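ABC transporter, periplasmic solute-binding protein (Rhizobium meliloti, PDB 4WED) probably captures a solute, perhaps a peptide or a nickel complex, in the periplasm and hands it to the membrane part of an ABC importer. Local coordinates at residues Ser432-Ala435 / Thr440-Asn443; Pro453-Pro458 / Tyr479-Asp484; Asn461-Ala466 / Glu472-Lys477. All coordinates share one frame; numbering follows the deposited sequence.

All three contacts lie within about 50 residues of chain and on one side of the molecule's centre. Contact 1 comes first and closes before the others open: it sets the loop after helix 430-437 against that helix. Contacts 2 and 3 both pair helix 457-465 with helix 471-485, contact 2 chiefly through the residues just before the first of them, and contact 3 is nested inside the loop that contact 2 closes. Their centres are about 11 Å apart, and each is about 14 to 15 Å from the centre of contact 1. Leu-433 touches Ile-475 and Val-434 touches Thr-464, so helix 430-437 packs on both arms of the helical hairpin.

Contact 1: residues Ser432-Ala435 / Thr440-Asn443; sequences SLVA and TFKN
Ala-435 and Phe-441 bring the two backbones nearest, with their CA atoms 6.2 Å apart. Residues 432-435 run through helix 430-437, while 440-443 belong to the irregular chain that follows it, so the loop doubles back beside the helix it has just left. Phe-441 has an extended backbone and aims its CB at the helix. With CG anti to the backbone N (chi1 -174°), the ring is carried in against Val-434 and Ala-435.

Val-434 meets one face of that ring with a single methyl. Its CG1 stands 4.1 Å from the centroid of the Phe-441 ring, 28° off the normal, which makes a CH-pi contact; the closest ring atom is CD2, at 3.7 Å from CG1. The two side chains cross at about a right angle. The other branch, CG2, packs on Thr-464, so this valine fills the angle between the loop and helix 457-465. In the fold, helix 430-437 follows strand 417-421, which belongs to the antiparallel sheet that also holds 274-279 and 488-500, and through the phenylalanine the outgoing loop packs back on that helix.

Ala-435 approaches the ring obliquely. Its CA is 3.8 Å from Phe-441 CD1, and its CB is 4.1 Å from CE1 of the same ring. The backbone of Val-434 joins in as well: its O comes within 3.7 Å of Phe-441 CB. A polar link between helix and loop comes from Lys-448, further along the chain, whose NZ hydrogen-bonds both Ala-435 O and Phe-441 O.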
ATOM      1  N   SER A 432      -7.895   1.150   5.380  1.00 54.39           N
ATOM      2  CA  SER A 432      -8.949   1.291   4.382  1.00 56.29           C
ATOM      3  C   SER A 432     -10.305   0.928   4.919  1.00 55.58           C
ATOM      4  O   SER A 432     -11.283   1.606   4.622  1.00 57.42           O
ATOM      5  CB  SER A 432      -8.661   0.405   3.164  1.00 55.43           C
ATOM      6  OG  SER A 432      -7.467   0.822   2.511  1.00 55.94           O
ATOM      7  N   LEU A 433     -10.366  -0.151   5.689  1.00 53.65           N
ATOM      8  CA  LEU A 433     -11.602  -0.546   6.313  1.00 54.09           C
ATOM      9  C   LEU A 433     -12.195   0.563   7.143  1.00 55.55           C
ATOM     10  O   LEU A 433     -13.373   0.881   7.029  1.00 54.77           O
ATOM     11  CB  LEU A 433     -11.387  -1.736   7.236  1.00 55.13           C
ATOM     12  CG  LEU A 433     -11.443  -3.077   6.532  1.00 59.64           C
ATOM     13  CD1 LEU A 433     -11.366  -4.205   7.553  1.00 61.32           C
ATOM     14  CD2 LEU A 433     -12.715  -3.221   5.684  1.00 59.31           C
ATOM     15  N   VAL A 434     -11.376   1.114   8.017  1.00 53.27           N
ATOM     16  CA  VAL A 434     -11.837   2.136   8.892  1.00 57.78           C
ATOM     17  C   VAL A 434     -12.163   3.394   8.095  1.00 60.63           C
ATOM     18  O   VAL A 434     -13.254   3.954   8.235  1.00 63.45           O
ATOM     19  CB  VAL A 434     -10.777   2.428   9.968  1.00 61.60           C
ATOM     20  CG1 VAL A 434     -11.050   3.751  10.668  1.00 61.02           C
ATOM     21  CG2 VAL A 434     -10.751   1.287  11.000  1.00 63.03           C
ATOM     22  N   ALA A 435     -11.217   3.845   7.266  1.00 58.66           N
ATOM     23  CA  ALA A 435     -11.366   5.120   6.594  1.00 59.72           C
ATOM     24  C   ALA A 435     -12.499   5.101   5.566  1.00 64.25           C
ATOM     25  O   ALA A 435     -13.189   6.112   5.401  1.00 64.55           O
ATOM     26  CB  ALA A 435     -10.073   5.525   5.933  1.00 59.53           C
ATOM     27  N   THR A 440     -18.756   6.030  11.495  1.00 80.04           N
ATOM     28  CA  THR A 440     -18.391   6.996  12.515  1.00 80.00           C
ATOM     29  C   THR A 440     -17.059   7.696  12.216  1.00 80.05           C
ATOM     30  O   THR A 440     -16.863   8.805  12.639  1.00 85.57           O
ATOM     31  CB  THR A 440     -18.369   6.341  13.909  1.00 80.21           C
ATOM     32  OG1 THR A 440     -17.525   5.192  13.894  1.00 76.87           O
ATOM     33  CG2 THR A 440     -19.764   5.914  14.319  1.00 81.60           C
ATOM     34  N   PHE A 441     -16.169   7.076  11.446  1.00 85.37           N
ATOM     35  CA  PHE A 441     -14.902   7.719  11.043  1.00 87.59           C
ATOM     36  C   PHE A 441     -15.122   8.651   9.852  1.00 90.55           C
ATOM     37  O   PHE A 441     -15.491   8.209   8.769  1.00 87.83           O
ATOM     38  CB  PHE A 441     -13.828   6.676  10.714  1.00 84.09           C
ATOM     39  CG  PHE A 441     -12.454   7.268  10.436  1.00 84.60           C
ATOM     40  CD1 PHE A 441     -12.129   7.749   9.163  1.00 81.28           C
ATOM     41  CD2 PHE A 441     -11.469   7.323  11.444  1.00 83.62           C
ATOM     42  CE1 PHE A 441     -10.876   8.275   8.902  1.00 81.35           C
ATOM     43  CE2 PHE A 441     -10.210   7.857  11.175  1.00 81.26           C
ATOM     44  CZ  PHE A 441      -9.915   8.330   9.909  1.00 80.62           C
ATOM     45  N   LYS A 442     -14.870   9.938  10.061  1.00 96.52           N
ATOM     46  CA  LYS A 442     -15.296  10.969   9.123  1.00102.97           C
ATOM     47  C   LYS A 442     -14.149  11.933   8.805  1.00108.56           C
ATOM     48  O   LYS A 442     -13.925  12.891   9.542  1.00108.11           O
ATOM     49  CB  LYS A 442     -16.492  11.719   9.729  1.00101.45           C
ATOM     50  N   ASN A 443     -13.414  11.678   7.722  1.00111.44           N
ATOM     51  CA  ASN A 443     -12.303  12.567   7.352  1.00117.42           C
ATOM     52  C   ASN A 443     -12.518  13.318   6.035  1.00120.12           C
ATOM     53  O   ASN A 443     -12.821  12.712   4.998  1.00116.73           O
ATOM     54  CB  ASN A 443     -10.968  11.819   7.306  1.00115.88           C
ATOM     55  CG  ASN A 443      -9.770  12.745   7.498  1.00117.46           C
ATOM     56  OD1 ASN A 443      -9.877  13.973   7.383  1.00114.89           O
ATOM     57  ND2 ASN A 443      -8.619  12.154   7.795  1.00116.53           N
TER

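Contact 2: residues Pro453-Pro458 / Tyr479-Asp484; sequences PVNLDP and YDWLRD
The indole of Trp-481 has Leu-456 and Asn-455 against it. Over one face, offset toward the rim, lie Leu-456 CB and the backbone O of Asn-455, each about 4.3 Å above the ring plane. Asn-455 CB comes in obliquely, neither squarely over the face nor at an edge, and is 3.7 Å from both NE1 and CZ2 of Trp-481. The ring meets the asparagine through its CB and backbone O.

Leu-456 takes the six-membered part of the ring with both methyls. Its CD1 is 3.7 Å from Trp-481 CE3, and CD2 is 4.1 Å from CZ3 of the same ring. The leucine's CD2 reaches on to Leu-482 CD2 at 4.3 Å, so it touches two successive residues of helix 471-485. Trp-481 CG is anti to the backbone N (chi1 -165°), and the whole indole is held out from its helix across to 453-458, where the side chain also touches Asp-452. Replacing Trp-481 by an alanine would probably open a gap between the two segments and leave Leu-456 and Asn-455 CB without the flat apolar surface they rest on.

Elsewhere on this helix, Tyr-479 OH bonds to Tyr-327 O and Arg-483 makes a cation-pi contact with Phe-332, joining it to the loop between strand 315-316 and helix 339-348. The pairing of 453-458 with 479-484 closes the open end of an antiparallel helical hairpin: the turns leading into helix 457-465 are laid against the later part of helix 471-485.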
ATOM      1  N   PRO A 453     -24.247   1.793   9.472  1.00 82.56           N
ATOM      2  CA  PRO A 453     -24.088   1.914  10.923  1.00 85.81           C
ATOM      3  C   PRO A 453     -24.654   0.738  11.703  1.00 83.99           C
ATOM      4  O   PRO A 453     -24.030   0.256  12.650  1.00 81.18           O
ATOM      5  CB  PRO A 453     -24.887   3.181  11.257  1.00 88.78           C
ATOM      6  CG  PRO A 453     -24.779   3.998  10.018  1.00 87.95           C
ATOM      7  CD  PRO A 453     -24.854   3.002   8.890  1.00 86.48           C
ATOM      8  N   VAL A 454     -25.829   0.267  11.329  1.00 84.35           N
ATOM      9  CA  VAL A 454     -26.428  -0.736  12.190  1.00 87.58           C
ATOM     10  C   VAL A 454     -25.709  -2.059  11.943  1.00 83.72           C
ATOM     11  O   VAL A 454     -25.436  -2.786  12.888  1.00 80.95           O
ATOM     12  CB  VAL A 454     -27.973  -0.828  12.093  1.00 89.80           C
ATOM     13  CG1 VAL A 454     -28.615   0.547  12.197  1.00 92.28           C
ATOM     14  CG2 VAL A 454     -28.389  -1.518  10.821  1.00 92.60           C
ATOM     15  N   ASN A 455     -25.335  -2.336  10.691  1.00 82.55           N
ATOM     16  CA  ASN A 455     -24.857  -3.691  10.338  1.00 78.52           C
ATOM     17  C   ASN A 455     -23.369  -3.880  10.251  1.00 73.63           C
ATOM     18  O   ASN A 455     -22.866  -4.923  10.689  1.00 76.00           O
ATOM     19  CB  ASN A 455     -25.492  -4.147   9.042  1.00 81.35           C
ATOM     20  CG  ASN A 455     -26.994  -4.277   9.166  1.00 90.19           C
ATOM     21  OD1 ASN A 455     -27.752  -3.467   8.619  1.00 98.55           O
ATOM     22  ND2 ASN A 455     -27.437  -5.278   9.927  1.00 89.84           N
ATOM     23  N   LEU A 456     -22.668  -2.909   9.661  1.00 66.13           N
ATOM     24  CA  LEU A 456     -21.250  -3.065   9.390  1.00 62.63           C
ATOM     25  C   LEU A 456     -20.350  -2.471  10.470  1.00 63.38           C
ATOM     26  O   LEU A 456     -19.299  -3.039  10.821  1.00 63.85           O
ATOM     27  CB  LEU A 456     -20.909  -2.391   8.079  1.00 64.72           C
ATOM     28  CG  LEU A 456     -19.500  -2.634   7.535  1.00 65.72           C
ATOM     29  CD1 LEU A 456     -19.186  -4.117   7.451  1.00 64.94           C
ATOM     30  CD2 LEU A 456     -19.308  -1.984   6.163  1.00 66.96           C
ATOM     31  N   ASP A 457     -20.723  -1.305  10.965  1.00 63.60           N
ATOM     32  CA  ASP A 457     -19.917  -0.677  11.994  1.00 68.42           C
ATOM     33  C   ASP A 457     -19.598  -1.652  13.111  1.00 69.32           C
ATOM     34  O   ASP A 457     -18.435  -1.864  13.425  1.00 71.58           O
ATOM     35  CB  ASP A 457     -20.575   0.603  12.513  1.00 68.76           C
ATOM     36  CG  ASP A 457     -20.413   1.764  11.521  1.00 69.38           C
ATOM     37  OD1 ASP A 457     -19.757   1.594  10.431  1.00 65.49           O
ATOM     38  OD2 ASP A 457     -20.952   2.839  11.823  1.00 68.57           O
ATOM     39  N   PRO A 458     -20.612  -2.305  13.655  1.00 70.87           N
ATOM     40  CA  PRO A 458     -20.324  -3.223  14.747  1.00 72.91           C
ATOM     41  C   PRO A 458     -19.262  -4.255  14.418  1.00 68.41           C
ATOM     42  O   PRO A 458     -18.479  -4.640  15.260  1.00 70.25           O
ATOM     43  CB  PRO A 458     -21.678  -3.892  14.994  1.00 75.86           C
ATOM     44  CG  PRO A 458     -22.666  -2.857  14.616  1.00 77.69           C
ATOM     45  CD  PRO A 458     -22.061  -2.156  13.432  1.00 76.23           C
ATOM     46  N   TYR A 479     -15.654  -9.241   6.052  1.00 52.50           N
ATOM     47  CA  TYR A 479     -15.565  -9.665   4.631  1.00 53.56           C
ATOM     48  C   TYR A 479     -16.758 -10.491   4.186  1.00 57.27           C
ATOM     49  O   TYR A 479     -17.170 -10.373   3.031  1.00 56.40           O
ATOM     50  CB  TYR A 479     -14.309 -10.489   4.402  1.00 51.74           C
ATOM     51  CG  TYR A 479     -13.018  -9.821   4.752  1.00 50.50           C
ATOM     52  CD1 TYR A 479     -12.794  -8.465   4.424  1.00 53.81           C
ATOM     53  CD2 TYR A 479     -11.983 -10.534   5.340  1.00 50.79           C
ATOM     54  CE1 TYR A 479     -11.576  -7.843   4.677  1.00 50.87           C
ATOM     55  CE2 TYR A 479     -10.766  -9.919   5.620  1.00 50.96           C
ATOM     56  CZ  TYR A 479     -10.574  -8.563   5.283  1.00 51.18           C
ATOM     57  OH  TYR A 479      -9.384  -7.912   5.525  1.00 48.62           O
ATOM     58  N   ASP A 480     -17.327 -11.301   5.099  1.00 59.67           N
ATOM     59  CA  ASP A 480     -18.542 -12.091   4.783  1.00 63.01           C
ATOM     60  C   ASP A 480     -19.729 -11.182   4.607  1.00 64.01           C
ATOM     61  O   ASP A 480     -20.548 -11.360   3.710  1.00 64.91           O
ATOM     62  CB  ASP A 480     -18.892 -13.092   5.872  1.00 65.46           C
ATOM     63  CG  ASP A 480     -17.766 -14.074   6.177  1.00 68.97           C
ATOM     64  OD1 ASP A 480     -16.856 -14.269   5.336  1.00 69.43           O
ATOM     65  OD2 ASP A 480     -17.799 -14.670   7.287  1.00 76.18           O
ATOM     66  N   TRP A 481     -19.830 -10.193   5.473  1.00 64.08           N
ATOM     67  CA  TRP A 481     -20.895  -9.221   5.323  1.00 65.89           C
ATOM     68  C   TRP A 481     -20.872  -8.564   3.943  1.00 62.58           C
ATOM     69  O   TRP A 481     -21.883  -8.492   3.219  1.00 59.47           O
ATOM     70  CB  TRP A 481     -20.766  -8.124   6.370  1.00 65.83           C
ATOM     71  CG  TRP A 481     -21.989  -7.373   6.463  1.00 66.24           C
ATOM     72  CD1 TRP A 481     -23.092  -7.723   7.157  1.00 68.26           C
ATOM     73  CD2 TRP A 481     -22.308  -6.174   5.767  1.00 66.29           C
ATOM     74  NE1 TRP A 481     -24.082  -6.799   6.964  1.00 70.30           N
ATOM     75  CE2 TRP A 481     -23.622  -5.827   6.121  1.00 68.53           C
ATOM     76  CE3 TRP A 481     -21.613  -5.356   4.876  1.00 66.92           C
ATOM     77  CZ2 TRP A 481     -24.255  -4.680   5.635  1.00 69.72           C
ATOM     78  CZ3 TRP A 481     -22.251  -4.208   4.381  1.00 65.77           C
ATOM     79  CH2 TRP A 481     -23.556  -3.890   4.762  1.00 68.20           C
ATOM     80  N   LEU A 482     -19.705  -8.062   3.603  1.00 60.60           N
ATOM     81  CA  LEU A 482     -19.562  -7.304   2.371  1.00 62.83           C
ATOM     82  C   LEU A 482     -19.920  -8.179   1.157  1.00 61.84           C
ATOM     83  O   LEU A 482     -20.623  -7.736   0.253  1.00 62.23           O
ATOM     84  CB  LEU A 482     -18.127  -6.792   2.216  1.00 59.77           C
ATOM     85  CG  LEU A 482     -17.662  -5.703   3.168  1.00 59.17           C
ATOM     86  CD1 LEU A 482     -16.140  -5.658   3.213  1.00 58.34           C
ATOM     87  CD2 LEU A 482     -18.200  -4.340   2.752  1.00 60.07           C
ATOM     88  N   ARG A 483     -19.387  -9.392   1.174  1.00 62.09           N
ATOM     89  CA  ARG A 483     -19.580 -10.397   0.135  1.00 65.41           C
ATOM     90  C   ARG A 483     -21.022 -10.920   0.057  1.00 64.79           C
ATOM     91  O   ARG A 483     -21.596 -10.925  -1.012  1.00 63.97           O
ATOM     92  CB  ARG A 483     -18.606 -11.563   0.343  1.00 68.27           C
ATOM     93  CG  ARG A 483     -18.750 -12.693  -0.664  1.00 73.23           C
ATOM     94  CD  ARG A 483     -17.596 -13.678  -0.615  1.00 80.32           C
ATOM     95  NE  ARG A 483     -17.391 -14.328  -1.917  1.00 95.68           N
ATOM     96  CZ  ARG A 483     -18.114 -15.351  -2.396  1.00106.58           C
ATOM     97  NH1 ARG A 483     -19.133 -15.888  -1.705  1.00111.05           N
ATOM     98  NH2 ARG A 483     -17.812 -15.850  -3.592  1.00104.65           N
ATOM     99  N   ASP A 484     -21.616 -11.331   1.170  1.00 65.51           N
ATOM    100  CA  ASP A 484     -23.002 -11.813   1.124  1.00 66.82           C
ATOM    101  C   ASP A 484     -23.965 -10.705   0.760  1.00 67.07           C
ATOM    102  O   ASP A 484     -24.977 -10.970   0.182  1.00 67.47           O
ATOM    103  CB  ASP A 484     -23.435 -12.419   2.444  1.00 69.29           C
ATOM    104  CG  ASP A 484     -22.509 -13.525   2.902  1.00 72.54           C
ATOM    105  OD1 ASP A 484     -21.780 -14.131   2.063  1.00 77.51           O
ATOM    106  OD2 ASP A 484     -22.476 -13.760   4.117  1.00 70.77           O
TER

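Contact 3: residues Asn461-Ala466 / Glu472-Lys477; sequences NAATAA and EPTIQK
Thr-474 is the first residue of 472-477 to touch the other helix, and its methyl does most of the work. CG2 sits on the peptide joining Ala-462 to Ala-463, 3.4 Å from Ala-462 C and 3.4 Å from Ala-463 N. The methyl points there because it stands anti to the threonine's own N (OG1 chi1 -51°). The hydroxyl side packs on Ala-466, with OG1 3.8 Å from Ala-466 CB, but its hydrogen bond goes to Gln-470 O, just ahead of the helix. The polar atom is thus turned back toward the start of its own helix while the methyl faces Ala-462 and Ala-463.

Ile-475 follows, and here the backbones come nearest, its CA 5.0 Å from that of Ala-463. Ala-463 CB lies 4.0 Å from Ile-475 CA and thus rests on the main chain of the isoleucine. The two helices form an antiparallel hairpin; the axes of 461-465 and 472-477 pass 8.3 Å apart, their directions at 162°. The short side chains of Ala-462 and Ala-463 let them run this close, and Ala-466 adds to the contact from just beyond the helix. The rest of the isoleucine extends to Phe-430 and Leu-433 of helix 430-437.

Gln-476 turns from helix 457-465: its NE2 bonds to Asp-480 OD1 and its OE1 receives Lys-330 N. On the far side of helix 457-465, Thr-464 points its CB away from 472-477. Its OG1 gives a hydrogen bond to Asn-461 O at 3.0 Å, from 35° out of the carbonyl plane, and Ala-465 N reaches that oxygen from the same face.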
ATOM      1  N   ASN A 461     -15.812  -2.395  14.234  1.00 68.81           N
ATOM      2  CA  ASN A 461     -15.420  -2.122  15.633  1.00 70.31           C
ATOM      3  C   ASN A 461     -14.907  -3.352  16.380  1.00 71.57           C
ATOM      4  O   ASN A 461     -13.926  -3.296  17.129  1.00 72.74           O
ATOM      5  CB  ASN A 461     -16.595  -1.516  16.406  1.00 73.48           C
ATOM      6  CG  ASN A 461     -16.916  -0.082  15.969  1.00 78.28           C
ATOM      7  OD1 ASN A 461     -16.030   0.703  15.557  1.00 74.79           O
ATOM      8  ND2 ASN A 461     -18.188   0.278  16.074  1.00 80.68           N
ATOM      9  N   ALA A 462     -15.580  -4.472  16.176  1.00 72.55           N
ATOM     10  CA  ALA A 462     -15.177  -5.713  16.830  1.00 72.88           C
ATOM     11  C   ALA A 462     -13.824  -6.136  16.269  1.00 69.13           C
ATOM     12  O   ALA A 462     -12.920  -6.507  17.012  1.00 71.70           O
ATOM     13  CB  ALA A 462     -16.225  -6.793  16.622  1.00 70.59           C
ATOM     14  N   ALA A 463     -13.667  -6.047  14.959  1.00 64.52           N
ATOM     15  CA  ALA A 463     -12.373  -6.372  14.350  1.00 60.92           C
ATOM     16  C   ALA A 463     -11.225  -5.466  14.830  1.00 62.70           C
ATOM     17  O   ALA A 463     -10.099  -5.937  15.046  1.00 60.14           O
ATOM     18  CB  ALA A 463     -12.490  -6.308  12.864  1.00 60.19           C
ATOM     19  N   THR A 464     -11.501  -4.170  14.990  1.00 64.09           N
ATOM     20  CA  THR A 464     -10.484  -3.247  15.482  1.00 66.76           C
ATOM     21  C   THR A 464     -10.185  -3.502  16.951  1.00 72.30           C
ATOM     22  O   THR A 464      -9.082  -3.210  17.435  1.00 74.94           O
ATOM     23  CB  THR A 464     -10.824  -1.755  15.217  1.00 64.82           C
ATOM     24  OG1 THR A 464     -12.061  -1.394  15.819  1.00 60.41           O
ATOM     25  CG2 THR A 464     -10.900  -1.501  13.692  1.00 60.89           C
ATOM     26  N   ALA A 465     -11.148  -4.093  17.647  1.00 74.69           N
ATOM     27  CA  ALA A 465     -10.933  -4.442  19.054  1.00 82.11           C
ATOM     28  C   ALA A 465     -10.174  -5.769  19.220  1.00 83.34           C
ATOM     29  O   ALA A 465      -9.643  -6.033  20.289  1.00 85.47           O
ATOM     30  CB  ALA A 465     -12.257  -4.474  19.824  1.00 79.98           C
ATOM     31  N   ALA A 466     -10.086  -6.580  18.175  1.00 80.96           N
ATOM     32  CA  ALA A 466      -9.599  -7.956  18.328  1.00 82.85           C
ATOM     33  C   ALA A 466      -8.110  -7.997  18.633  1.00 86.59           C
ATOM     34  O   ALA A 466      -7.380  -7.083  18.277  1.00 88.72           O
ATOM     35  CB  ALA A 466      -9.879  -8.742  17.064  1.00 79.90           C
ATOM     36  N   GLU A 472      -8.329 -12.612  12.984  1.00 78.07           N
ATOM     37  CA  GLU A 472      -8.626 -13.240  11.699  1.00 75.43           C
ATOM     38  C   GLU A 472     -10.108 -13.607  11.533  1.00 71.25           C
ATOM     39  O   GLU A 472     -10.757 -13.096  10.622  1.00 67.94           O
ATOM     40  CB  GLU A 472      -7.690 -14.454  11.490  1.00 84.93           C
ATOM     41  CG  GLU A 472      -7.473 -14.846  10.038  1.00 91.63           C
ATOM     42  CD  GLU A 472      -6.490 -15.999   9.878  1.00101.50           C
ATOM     43  OE1 GLU A 472      -5.919 -16.438  10.897  1.00 99.62           O
ATOM     44  OE2 GLU A 472      -6.283 -16.462   8.727  1.00111.76           O
ATOM     45  N   PRO A 473     -10.660 -14.441  12.445  1.00 68.01           N
ATOM     46  CA  PRO A 473     -12.080 -14.723  12.367  1.00 70.17           C
ATOM     47  C   PRO A 473     -12.931 -13.504  12.704  1.00 69.87           C
ATOM     48  O   PRO A 473     -14.081 -13.457  12.308  1.00 69.19           O
ATOM     49  CB  PRO A 473     -12.286 -15.836  13.431  1.00 70.19           C
ATOM     50  CG  PRO A 473     -11.249 -15.557  14.451  1.00 71.70           C
ATOM     51  CD  PRO A 473     -10.064 -15.053  13.658  1.00 70.35           C
ATOM     52  N   THR A 474     -12.409 -12.531  13.446  1.00 71.19           N
ATOM     53  CA  THR A 474     -13.245 -11.352  13.717  1.00 73.35           C
ATOM     54  C   THR A 474     -13.329 -10.551  12.411  1.00 69.46           C
ATOM     55  O   THR A 474     -14.422 -10.188  11.950  1.00 66.25           O
ATOM     56  CB  THR A 474     -12.733 -10.490  14.886  1.00 74.34           C
ATOM     57  OG1 THR A 474     -12.512 -11.332  16.020  1.00 77.06           O
ATOM     58  CG2 THR A 474     -13.760  -9.423  15.259  1.00 73.43           C
ATOM     59  N   ILE A 475     -12.181 -10.328  11.792  1.00 64.18           N
ATOM     60  CA  ILE A 475     -12.169  -9.578  10.546  1.00 63.04           C
ATOM     61  C   ILE A 475     -12.847 -10.360   9.405  1.00 63.16           C
ATOM     62  O   ILE A 475     -13.390  -9.748   8.493  1.00 59.42           O
ATOM     63  CB  ILE A 475     -10.756  -9.153  10.143  1.00 59.14           C
ATOM     64  CG1 ILE A 475     -10.822  -7.901   9.280  1.00 57.72           C
ATOM     65  CG2 ILE A 475     -10.044 -10.285   9.414  1.00 59.06           C
ATOM     66  CD1 ILE A 475      -9.497  -7.204   9.125  1.00 55.99           C
ATOM     67  N   GLN A 476     -12.855 -11.695   9.485  1.00 62.55           N
ATOM     68  CA  GLN A 476     -13.494 -12.484   8.444  1.00 61.15           C
ATOM     69  C   GLN A 476     -14.975 -12.136   8.336  1.00 62.77           C
ATOM     70  O   GLN A 476     -15.564 -12.231   7.276  1.00 62.01           O
ATOM     71  CB  GLN A 476     -13.317 -13.981   8.700  1.00 59.13           C
ATOM     72  CG  GLN A 476     -13.839 -14.870   7.576  1.00 59.25           C
ATOM     73  CD  GLN A 476     -13.259 -14.517   6.217  1.00 58.23           C
ATOM     74  OE1 GLN A 476     -12.049 -14.532   6.041  1.00 60.88           O
ATOM     75  NE2 GLN A 476     -14.125 -14.174   5.253  1.00 57.37           N
ATOM     76  N   LYS A 477     -15.562 -11.706   9.438  1.00 63.99           N
ATOM     77  CA  LYS A 477     -16.975 -11.376   9.471  1.00 66.36           C
ATOM     78  C   LYS A 477     -17.258 -10.074   8.739  1.00 63.72           C
ATOM     79  O   LYS A 477     -18.322  -9.915   8.128  1.00 61.74           O
ATOM     80  CB  LYS A 477     -17.484 -11.261  10.904  1.00 72.30           C
ATOM     81  CG  LYS A 477     -17.241 -12.485  11.776  1.00 76.90           C
ATOM     82  CD  LYS A 477     -17.817 -12.238  13.153  1.00 84.63           C
ATOM     83  CE  LYS A 477     -19.332 -12.414  13.136  1.00 91.38           C
ATOM     84  NZ  LYS A 477     -19.961 -11.838  14.352  1.00 98.21           N
TER